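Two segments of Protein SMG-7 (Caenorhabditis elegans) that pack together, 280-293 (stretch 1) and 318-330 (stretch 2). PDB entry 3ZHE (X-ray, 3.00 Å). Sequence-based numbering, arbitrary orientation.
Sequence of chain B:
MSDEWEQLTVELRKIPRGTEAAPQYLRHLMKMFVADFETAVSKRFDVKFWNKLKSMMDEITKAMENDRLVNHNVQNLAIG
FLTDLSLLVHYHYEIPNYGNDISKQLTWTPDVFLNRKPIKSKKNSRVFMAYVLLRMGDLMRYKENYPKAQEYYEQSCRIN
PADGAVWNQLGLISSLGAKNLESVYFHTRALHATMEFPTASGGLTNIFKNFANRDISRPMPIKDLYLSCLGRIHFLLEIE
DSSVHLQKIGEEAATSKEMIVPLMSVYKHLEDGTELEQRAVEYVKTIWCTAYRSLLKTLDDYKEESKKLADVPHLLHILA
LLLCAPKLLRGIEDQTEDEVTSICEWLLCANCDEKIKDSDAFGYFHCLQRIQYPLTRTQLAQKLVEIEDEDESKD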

ATOM      1  N   ALA B 280     -28.284 -29.326 -28.908  1.00126.10           N
ATOM      2  CA  ALA B 280     -27.588 -28.255 -28.198  1.00124.50           C
ATOM      3  C   ALA B 280     -26.129 -28.130 -28.648  1.00125.95           C
ATOM      4  O   ALA B 280     -25.648 -27.032 -28.959  1.00128.18           O
ATOM      5  CB  ALA B 280     -27.667 -28.478 -26.697  1.00122.63           C
ATOM      6  N   VAL B 281     -25.437 -29.265 -28.686  1.00125.09           N
ATOM      7  CA  VAL B 281     -24.047 -29.306 -29.123  1.00121.85           C
ATOM      8  C   VAL B 281     -23.920 -28.808 -30.562  1.00120.97           C
ATOM      9  O   VAL B 281     -22.923 -28.183 -30.922  1.00116.28           O
ATOM     10  CB  VAL B 281     -23.448 -30.729 -28.973  1.00118.09           C
ATOM     11  CG1 VAL B 281     -22.131 -30.862 -29.727  1.00112.61           C
ATOM     12  CG2 VAL B 281     -23.252 -31.068 -27.503  1.00121.87           C
ATOM     13  N   GLU B 282     -24.941 -29.062 -31.376  1.00124.87           N
ATOM     14  CA  GLU B 282     -24.951 -28.563 -32.750  1.00125.39           C
ATOM     15  C   GLU B 282     -25.097 -27.042 -32.811  1.00123.03           C
ATOM     16  O   GLU B 282     -24.454 -26.380 -33.635  1.00128.23           O
ATOM     17  CB  GLU B 282     -26.060 -29.231 -33.566  1.00130.50           C
ATOM     18  CG  GLU B 282     -26.087 -28.815 -35.030  1.00135.64           C
ATOM     19  CD  GLU B 282     -24.881 -29.311 -35.808  1.00137.12           C
ATOM     20  OE1 GLU B 282     -24.132 -30.165 -35.285  1.00137.29           O
ATOM     21  OE2 GLU B 282     -24.683 -28.845 -36.949  1.00137.13           O
ATOM     22  N   TYR B 283     -25.955 -26.493 -31.953  1.00115.74           N
ATOM     23  CA  TYR B 283     -26.072 -25.042 -31.811  1.00111.38           C
ATOM     24  C   TYR B 283     -24.698 -24.452 -31.489  1.00103.69           C
ATOM     25  O   TYR B 283     -24.205 -23.523 -32.168  1.00104.44           O
ATOM     26  CB  TYR B 283     -27.046 -24.696 -30.680  1.00112.00           C
ATOM     27  CG  TYR B 283     -28.517 -24.862 -31.009  1.00117.48           C
ATOM     28  CD1 TYR B 283     -29.050 -24.366 -32.192  1.00120.22           C
ATOM     29  CD2 TYR B 283     -29.375 -25.504 -30.125  1.00123.82           C
ATOM     30  CE1 TYR B 283     -30.394 -24.510 -32.488  1.00125.46           C
ATOM     31  CE2 TYR B 283     -30.721 -25.653 -30.413  1.00128.96           C
ATOM     32  CZ  TYR B 283     -31.224 -25.154 -31.595  1.00131.06           C
ATOM     33  OH  TYR B 283     -32.560 -25.298 -31.889  1.00138.13           O
ATOM     34  N   VAL B 284     -24.087 -25.011 -30.447  1.00 98.69           N
ATOM     35  CA  VAL B 284     -22.746 -24.620 -30.023  1.00 98.34           C
ATOM     36  C   VAL B 284     -21.757 -24.681 -31.183  1.00101.83           C
ATOM     37  O   VAL B 284     -20.931 -23.788 -31.350  1.00102.39           O
ATOM     38  CB  VAL B 284     -22.241 -25.512 -28.869  1.00 94.85           C
ATOM     39  CG1 VAL B 284     -20.802 -25.167 -28.508  1.00 88.80           C
ATOM     40  CG2 VAL B 284     -23.146 -25.372 -27.655  1.00 94.40           C
ATOM     41  N   LYS B 285     -21.865 -25.731 -31.992  1.00104.03           N
ATOM     42  CA  LYS B 285     -20.993 -25.916 -33.145  1.00105.81           C
ATOM     43  C   LYS B 285     -21.170 -24.788 -34.152  1.00108.80           C
ATOM     44  O   LYS B 285     -20.191 -24.266 -34.686  1.00108.03           O
ATOM     45  CB  LYS B 285     -21.276 -27.262 -33.818  1.00105.86           C
ATOM     46  N   THR B 286     -22.421 -24.417 -34.406  1.00112.58           N
ATOM     47  CA  THR B 286     -22.718 -23.315 -35.318  1.00118.34           C
ATOM     48  C   THR B 286     -22.051 -22.023 -34.852  1.00109.53           C
ATOM     49  O   THR B 286     -21.266 -21.409 -35.595  1.00106.35           O
ATOM     50  CB  THR B 286     -24.236 -23.081 -35.450  1.00126.40           C
ATOM     51  OG1 THR B 286     -24.870 -24.286 -35.896  1.00 89.41           O
ATOM     52  CG2 THR B 286     -24.526 -21.967 -36.445  1.00 89.44           C
ATOM     53  N   ILE B 287     -22.355 -21.623 -33.618  1.00105.71           N
ATOM     54  CA  ILE B 287     -21.775 -20.394 -33.062  1.00102.01           C
ATOM     55  C   ILE B 287     -20.246 -20.410 -33.107  1.00100.65           C
ATOM     56  O   ILE B 287     -19.607 -19.480 -33.621  1.00101.53           O
ATOM     57  CB  ILE B 287     -22.221 -20.166 -31.604  1.00 97.38           C
ATOM     58  CG1 ILE B 287     -23.738 -20.001 -31.529  1.00101.06           C
ATOM     59  CG2 ILE B 287     -21.520 -18.949 -31.013  1.00 91.20           C
ATOM     60  CD1 ILE B 287     -24.251 -19.732 -30.132  1.00101.19           C
ATOM     61  N   TRP B 288     -19.680 -21.486 -32.571  1.00 98.54           N
ATOM     62  CA  TRP B 288     -18.239 -21.693 -32.495  1.00 96.64           C
ATOM     63  C   TRP B 288     -17.565 -21.550 -33.855  1.00 93.22           C
ATOM     64  O   TRP B 288     -16.594 -20.809 -33.999  1.00 87.45           O
ATOM     65  CB  TRP B 288     -17.959 -23.084 -31.931  1.00 96.45           C
ATOM     66  CG  TRP B 288     -16.596 -23.259 -31.363  1.00 95.81           C
ATOM     67  CD1 TRP B 288     -15.480 -23.673 -32.026  1.00100.52           C
ATOM     68  CD2 TRP B 288     -16.203 -23.043 -30.005  1.00 88.63           C
ATOM     69  NE1 TRP B 288     -14.411 -23.722 -31.165  1.00 98.04           N
ATOM     70  CE2 TRP B 288     -14.829 -23.339 -29.917  1.00 90.96           C
ATOM     71  CE3 TRP B 288     -16.878 -22.622 -28.855  1.00 85.59           C
ATOM     72  CZ2 TRP B 288     -14.119 -23.230 -28.725  1.00 89.51           C
ATOM     73  CZ3 TRP B 288     -16.169 -22.513 -27.673  1.00 86.54           C
ATOM     74  CH2 TRP B 288     -14.804 -22.815 -27.619  1.00 88.65           C
ATOM     75  N   CYS B 289     -18.086 -22.263 -34.850  1.00 95.25           N
ATOM     76  CA  CYS B 289     -17.513 -22.229 -36.192  1.00 99.10           C
ATOM     77  C   CYS B 289     -17.623 -20.851 -36.840  1.00100.37           C
ATOM     78  O   CYS B 289     -16.678 -20.393 -37.490  1.00100.26           O
ATOM     79  CB  CYS B 289     -18.150 -23.295 -37.088  1.00102.66           C
ATOM     80  SG  CYS B 289     -17.552 -24.971 -36.779  1.00114.93           S
ATOM     81  N   THR B 290     -18.769 -20.196 -36.665  1.00101.63           N
ATOM     82  CA  THR B 290     -18.934 -18.837 -37.180  1.00104.11           C
ATOM     83  C   THR B 290     -17.857 -17.912 -36.607  1.00102.30           C
ATOM     84  O   THR B 290     -17.173 -17.183 -37.347  1.00 97.96           O
ATOM     85  CB  THR B 290     -20.328 -18.269 -36.853  1.00108.29           C
ATOM     86  OG1 THR B 290     -21.328 -19.013 -37.563  1.00111.65           O
ATOM     87  CG2 THR B 290     -20.417 -16.804 -37.254  1.00110.06           C
ATOM     88  N   ALA B 291     -17.700 -17.969 -35.287  1.00108.44           N
ATOM     89  CA  ALA B 291     -16.677 -17.192 -34.595  1.00107.09           C
ATOM     90  C   ALA B 291     -15.277 -17.501 -35.127  1.00100.53           C
ATOM     91  O   ALA B 291     -14.473 -16.591 -35.346  1.00 97.41           O
ATOM     92  CB  ALA B 291     -16.745 -17.445 -33.098  1.00105.74           C
ATOM     93  N   TYR B 292     -14.999 -18.785 -35.334  1.00 98.95           N
ATOM     94  CA  TYR B 292     -13.707 -19.233 -35.850  1.00 99.79           C
ATOM     95  C   TYR B 292     -13.419 -18.603 -37.209  1.00110.89           C
ATOM     96  O   TYR B 292     -12.333 -18.063 -37.439  1.00113.41           O
ATOM     97  CB  TYR B 292     -13.681 -20.763 -35.945  1.00 96.31           C
ATOM     98  CG  TYR B 292     -12.339 -21.356 -36.320  1.00 94.42           C
ATOM     99  CD1 TYR B 292     -11.207 -21.109 -35.553  1.00 88.14           C
ATOM    100  CD2 TYR B 292     -12.210 -22.186 -37.427  1.00 99.80           C
ATOM    101  CE1 TYR B 292      -9.980 -21.659 -35.889  1.00 88.66           C
ATOM    102  CE2 TYR B 292     -10.990 -22.740 -37.769  1.00 99.45           C
ATOM    103  CZ  TYR B 292      -9.878 -22.474 -36.997  1.00 93.41           C
ATOM    104  OH  TYR B 292      -8.662 -23.023 -37.336  1.00 90.56           O
ATOM    105  N   ARG B 293     -14.405 -18.665 -38.100  1.00115.46           N
ATOM    106  CA  ARG B 293     -14.299 -18.055 -39.423  1.00115.50           C
ATOM    107  C   ARG B 293     -13.996 -16.561 -39.343  1.00116.14           C
ATOM    108  O   ARG B 293     -12.989 -16.088 -39.888  1.00118.74           O
ATOM    109  CB  ARG B 293     -15.595 -18.266 -40.205  1.00118.16           C
ATOM    110  CG  ARG B 293     -15.801 -19.676 -40.726  1.00121.63           C
ATOM    111  CD  ARG B 293     -17.260 -19.905 -41.083  1.00131.10           C
ATOM    112  NE  ARG B 293     -17.421 -20.881 -42.156  1.00140.40           N
ATOM    113  CZ  ARG B 293     -18.595 -21.348 -42.567  1.00146.20           C
ATOM    114  NH1 ARG B 293     -19.714 -20.937 -41.987  1.00148.11           N
ATOM    115  NH2 ARG B 293     -18.649 -22.232 -43.554  1.00146.79           N
ATOM    116  N   ILE B 318      -8.057 -15.621 -27.880  1.00 81.79           N
ATOM    117  CA  ILE B 318      -9.405 -16.081 -28.199  1.00 80.76           C
ATOM    118  C   ILE B 318      -9.325 -17.213 -29.219  1.00 84.09           C
ATOM    119  O   ILE B 318     -10.082 -18.185 -29.156  1.00 82.77           O
ATOM    120  CB  ILE B 318     -10.290 -14.933 -28.731  1.00 80.27           C
ATOM    121  CG1 ILE B 318     -10.512 -13.886 -27.638  1.00 78.01           C
ATOM    122  CG2 ILE B 318     -11.626 -15.468 -29.225  1.00 79.00           C
ATOM    123  CD1 ILE B 318     -11.512 -12.815 -28.006  1.00 77.21           C
ATOM    124  N   LEU B 319      -8.381 -17.085 -30.146  1.00 85.47           N
ATOM    125  CA  LEU B 319      -8.135 -18.110 -31.152  1.00 89.43           C
ATOM    126  C   LEU B 319      -7.694 -19.422 -30.516  1.00 88.82           C
ATOM    127  O   LEU B 319      -8.194 -20.491 -30.868  1.00 86.73           O
ATOM    128  CB  LEU B 319      -7.070 -17.636 -32.141  1.00 91.32           C
ATOM    129  CG  LEU B 319      -6.667 -18.644 -33.219  1.00 92.20           C
ATOM    130  CD1 LEU B 319      -7.797 -18.840 -34.218  1.00 95.18           C
ATOM    131  CD2 LEU B 319      -5.388 -18.207 -33.918  1.00 90.26           C
ATOM    132  N   ALA B 320      -6.752 -19.334 -29.582  1.00 86.55           N
ATOM    133  CA  ALA B 320      -6.250 -20.511 -28.884  1.00 88.04           C
ATOM    134  C   ALA B 320      -7.351 -21.158 -28.050  1.00 90.94           C
ATOM    135  O   ALA B 320      -7.367 -22.374 -27.865  1.00 93.21           O
ATOM    136  CB  ALA B 320      -5.060 -20.144 -28.010  1.00 83.65           C
ATOM    137  N   LEU B 321      -8.270 -20.336 -27.553  1.00 87.67           N
ATOM    138  CA  LEU B 321      -9.430 -20.835 -26.824  1.00 85.88           C
ATOM    139  C   LEU B 321     -10.362 -21.585 -27.767  1.00 94.16           C
ATOM    140  O   LEU B 321     -10.920 -22.624 -27.411  1.00 99.99           O
ATOM    141  CB  LEU B 321     -10.184 -19.689 -26.147  1.00 80.03           C
ATOM    142  CG  LEU B 321      -9.581 -19.132 -24.857  1.00 79.03           C
ATOM    143  CD1 LEU B 321     -10.496 -18.080 -24.249  1.00 76.28           C
ATOM    144  CD2 LEU B 321      -9.308 -20.253 -23.862  1.00 77.57           C
ATOM    145  N   LEU B 322     -10.526 -21.049 -28.973  1.00 89.62           N
ATOM    146  CA  LEU B 322     -11.343 -21.695 -29.992  1.00 82.46           C
ATOM    147  C   LEU B 322     -10.749 -23.039 -30.401  1.00 83.01           C
ATOM    148  O   LEU B 322     -11.472 -23.962 -30.779  1.00 85.29           O
ATOM    149  CB  LEU B 322     -11.502 -20.786 -31.213  1.00 74.22           C
ATOM    150  CG  LEU B 322     -12.392 -19.557 -31.025  1.00 77.40           C
ATOM    151  CD1 LEU B 322     -12.438 -18.724 -32.296  1.00 76.04           C
ATOM    152  CD2 LEU B 322     -13.790 -19.981 -30.610  1.00 81.47           C
ATOM    153  N   LEU B 323      -9.428 -23.147 -30.305  1.00 85.18           N
ATOM    154  CA  LEU B 323      -8.728 -24.374 -30.671  1.00 92.82           C
ATOM    155  C   LEU B 323      -8.828 -25.451 -29.594  1.00 95.93           C
ATOM    156  O   LEU B 323      -8.378 -26.579 -29.793  1.00 98.54           O
ATOM    157  CB  LEU B 323      -7.258 -24.077 -30.985  1.00 95.69           C
ATOM    158  CG  LEU B 323      -6.868 -24.045 -32.464  1.00 98.61           C
ATOM    159  CD1 LEU B 323      -7.835 -23.194 -33.273  1.00 99.15           C
ATOM    160  CD2 LEU B 323      -5.446 -23.534 -32.622  1.00 98.27           C
ATOM    161  N   CYS B 324      -9.423 -25.102 -28.457  1.00 93.51           N
ATOM    162  CA  CYS B 324      -9.577 -26.048 -27.355  1.00 92.42           C
ATOM    163  C   CYS B 324     -10.691 -27.054 -27.621  1.00 92.56           C
ATOM    164  O   CYS B 324     -10.860 -28.017 -26.873  1.00 92.49           O
ATOM    165  CB  CYS B 324      -9.844 -25.313 -26.040  1.00 87.81           C
ATOM    166  SG  CYS B 324      -8.420 -24.422 -25.377  1.00 97.00           S
ATOM    167  N   ALA B 325     -11.450 -26.823 -28.688  1.00 88.57           N
ATOM    168  CA  ALA B 325     -12.524 -27.729 -29.077  1.00 88.53           C
ATOM    169  C   ALA B 325     -12.383 -28.155 -30.538  1.00 95.89           C
ATOM    170  O   ALA B 325     -13.130 -27.685 -31.397  1.00103.96           O
ATOM    171  CB  ALA B 325     -13.872 -27.074 -28.842  1.00 86.82           C
ATOM    172  N   PRO B 326     -11.421 -29.049 -30.820  1.00 93.67           N
ATOM    173  CA  PRO B 326     -11.141 -29.523 -32.181  1.00 92.32           C
ATOM    174  C   PRO B 326     -12.336 -30.234 -32.810  1.00 97.19           C
ATOM    175  O   PRO B 326     -12.591 -30.072 -34.003  1.00104.33           O
ATOM    176  CB  PRO B 326      -9.999 -30.523 -31.974  1.00 93.08           C
ATOM    177  CG  PRO B 326      -9.364 -30.116 -30.690  1.00 92.78           C
ATOM    178  CD  PRO B 326     -10.494 -29.639 -29.837  1.00 93.14           C
ATOM    179  N   LYS B 327     -13.052 -31.015 -32.006  1.00 95.90           N
ATOM    180  CA  LYS B 327     -14.195 -31.784 -32.484  1.00 97.76           C
ATOM    181  C   LYS B 327     -15.309 -30.885 -33.012  1.00 98.39           C
ATOM    182  O   LYS B 327     -16.126 -31.309 -33.831  1.00105.38           O
ATOM    183  CB  LYS B 327     -14.733 -32.687 -31.371  1.00 97.33           C
ATOM    184  N   LEU B 328     -15.339 -29.644 -32.539  1.00 95.30           N
ATOM    185  CA  LEU B 328     -16.332 -28.677 -32.994  1.00 99.78           C
ATOM    186  C   LEU B 328     -15.932 -28.046 -34.323  1.00101.93           C
ATOM    187  O   LEU B 328     -16.778 -27.531 -35.053  1.00106.63           O
ATOM    188  CB  LEU B 328     -16.544 -27.585 -31.942  1.00 99.88           C
ATOM    189  CG  LEU B 328     -17.420 -27.928 -30.736  1.00 97.53           C
ATOM    190  CD1 LEU B 328     -17.490 -26.751 -29.775  1.00 97.07           C
ATOM    191  CD2 LEU B 328     -18.812 -28.323 -31.195  1.00 97.59           C
ATOM    192  N   LEU B 329     -14.640 -28.094 -34.634  1.00 96.38           N
ATOM    193  CA  LEU B 329     -14.114 -27.442 -35.831  1.00 95.43           C
ATOM    194  C   LEU B 329     -14.012 -28.374 -37.037  1.00110.14           C
ATOM    195  O   LEU B 329     -13.562 -27.966 -38.108  1.00113.78           O
ATOM    196  CB  LEU B 329     -12.755 -26.799 -35.541  1.00 87.44           C
ATOM    197  CG  LEU B 329     -12.785 -25.573 -34.628  1.00 82.40           C
ATOM    198  CD1 LEU B 329     -11.399 -24.960 -34.503  1.00 79.04           C
ATOM    199  CD2 LEU B 329     -13.783 -24.548 -35.147  1.00 81.10           C
ATOM    200  N   ARG B 330     -14.425 -29.625 -36.860  1.00115.93           N
ATOM    201  CA  ARG B 330     -14.487 -30.567 -37.969  1.00119.26           C
ATOM    202  C   ARG B 330     -15.542 -30.117 -38.973  1.00122.02           C
ATOM    203  O   ARG B 330     -16.610 -29.643 -38.588  1.00121.99           O
ATOM    204  CB  ARG B 330     -14.834 -31.971 -37.469  1.00121.30           C
ATOM    205  CG  ARG B 330     -13.784 -32.623 -36.585  1.00124.90           C
ATOM    206  CD  ARG B 330     -14.326 -33.915 -35.988  1.00135.22           C
ATOM    207  NE  ARG B 330     -13.350 -34.598 -35.145  1.00139.69           N
ATOM    208  CZ  ARG B 330     -13.638 -35.628 -34.356  1.00140.10           C
ATOM    209  NH1 ARG B 330     -14.879 -36.094 -34.295  1.00136.76           N
ATOM    210  NH2 ARG B 330     -12.688 -36.192 -33.623  1.00142.89           N
TER

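This is a mainly apolar contact in which Trp-288 and Tyr-292 of one helix settle among leucines of the second stretch, with a single hydrogen bond between the two. About 640 Å² of surface is buried, both sides summed.

Stretch 1 is helical throughout. Stretch 2 begins as a helix, passes through a type I beta turn from Leu-322 to Ala-325, and then runs on to Leu-328 and Leu-329. The helix 318-322 lies at 140° to helix 280-293, so the two run in roughly opposite directions. Their axes come no closer than 10.6 Å, which leaves room for large side chains. The backbones come nearer after the turn, where the CA atoms of Lys-285 and Leu-328 are 5.4 Å apart.

Trp-288 is the centre of the contact. Its CA-to-CB bond points toward stretch 2, and chi1 is t. Leucine methyls cover both faces of the indole. Leu-322 CD2 lies 3.8 Å from the centroid of the five-membered ring of Trp-288. Over the opposite face, Leu-328 CD1 lies 4.0 Å from the same centroid. Both are CH-pi contacts, in which a weakly polarised C-H group meets the electron-rich ring.

The indole also has one polar group to satisfy. Trp-288 NE1 donates a hydrogen bond to Leu-322 O, at 3.0 Å and an N-H...O angle of 144°. Leu-322 thus meets the same ring through both its backbone and its side chain. Near the ring plane, Trp-288 CD1 is 3.7 Å from Leu-329 CD2.

Tyr-292 follows one helical turn later, so it extends the same side of the helix. Leu-329 CD1 sits almost directly above its ring, 3.7 Å from the Tyr-292 centroid and 7° off the normal. Leu-322 CD1 approaches the ring edge, 4.2 Å from Tyr-292 CD1. Tyr-292 CE1 also touches Leu-319 CD1 at 3.9 Å and Leu-323 CD1 at 3.7 Å. Leu-322 and Leu-329 therefore each contact both aromatic residues.

Toward the start of stretch 1, Leu-328 extends the apolar packing. Its CD1 is 3.9 Å from Val-284 CG1, and Leu-328 CD2 is 3.8 Å from Lys-285 CB. Lys-285 is modelled only to CB, so nothing can be said of its amine. Cys-289 SG comes within 3.2 Å of Leu-328 O and 4.1 Å of Leu-329 CD2. Thr-286 and Arg-293 point away from stretch 2 and take no part.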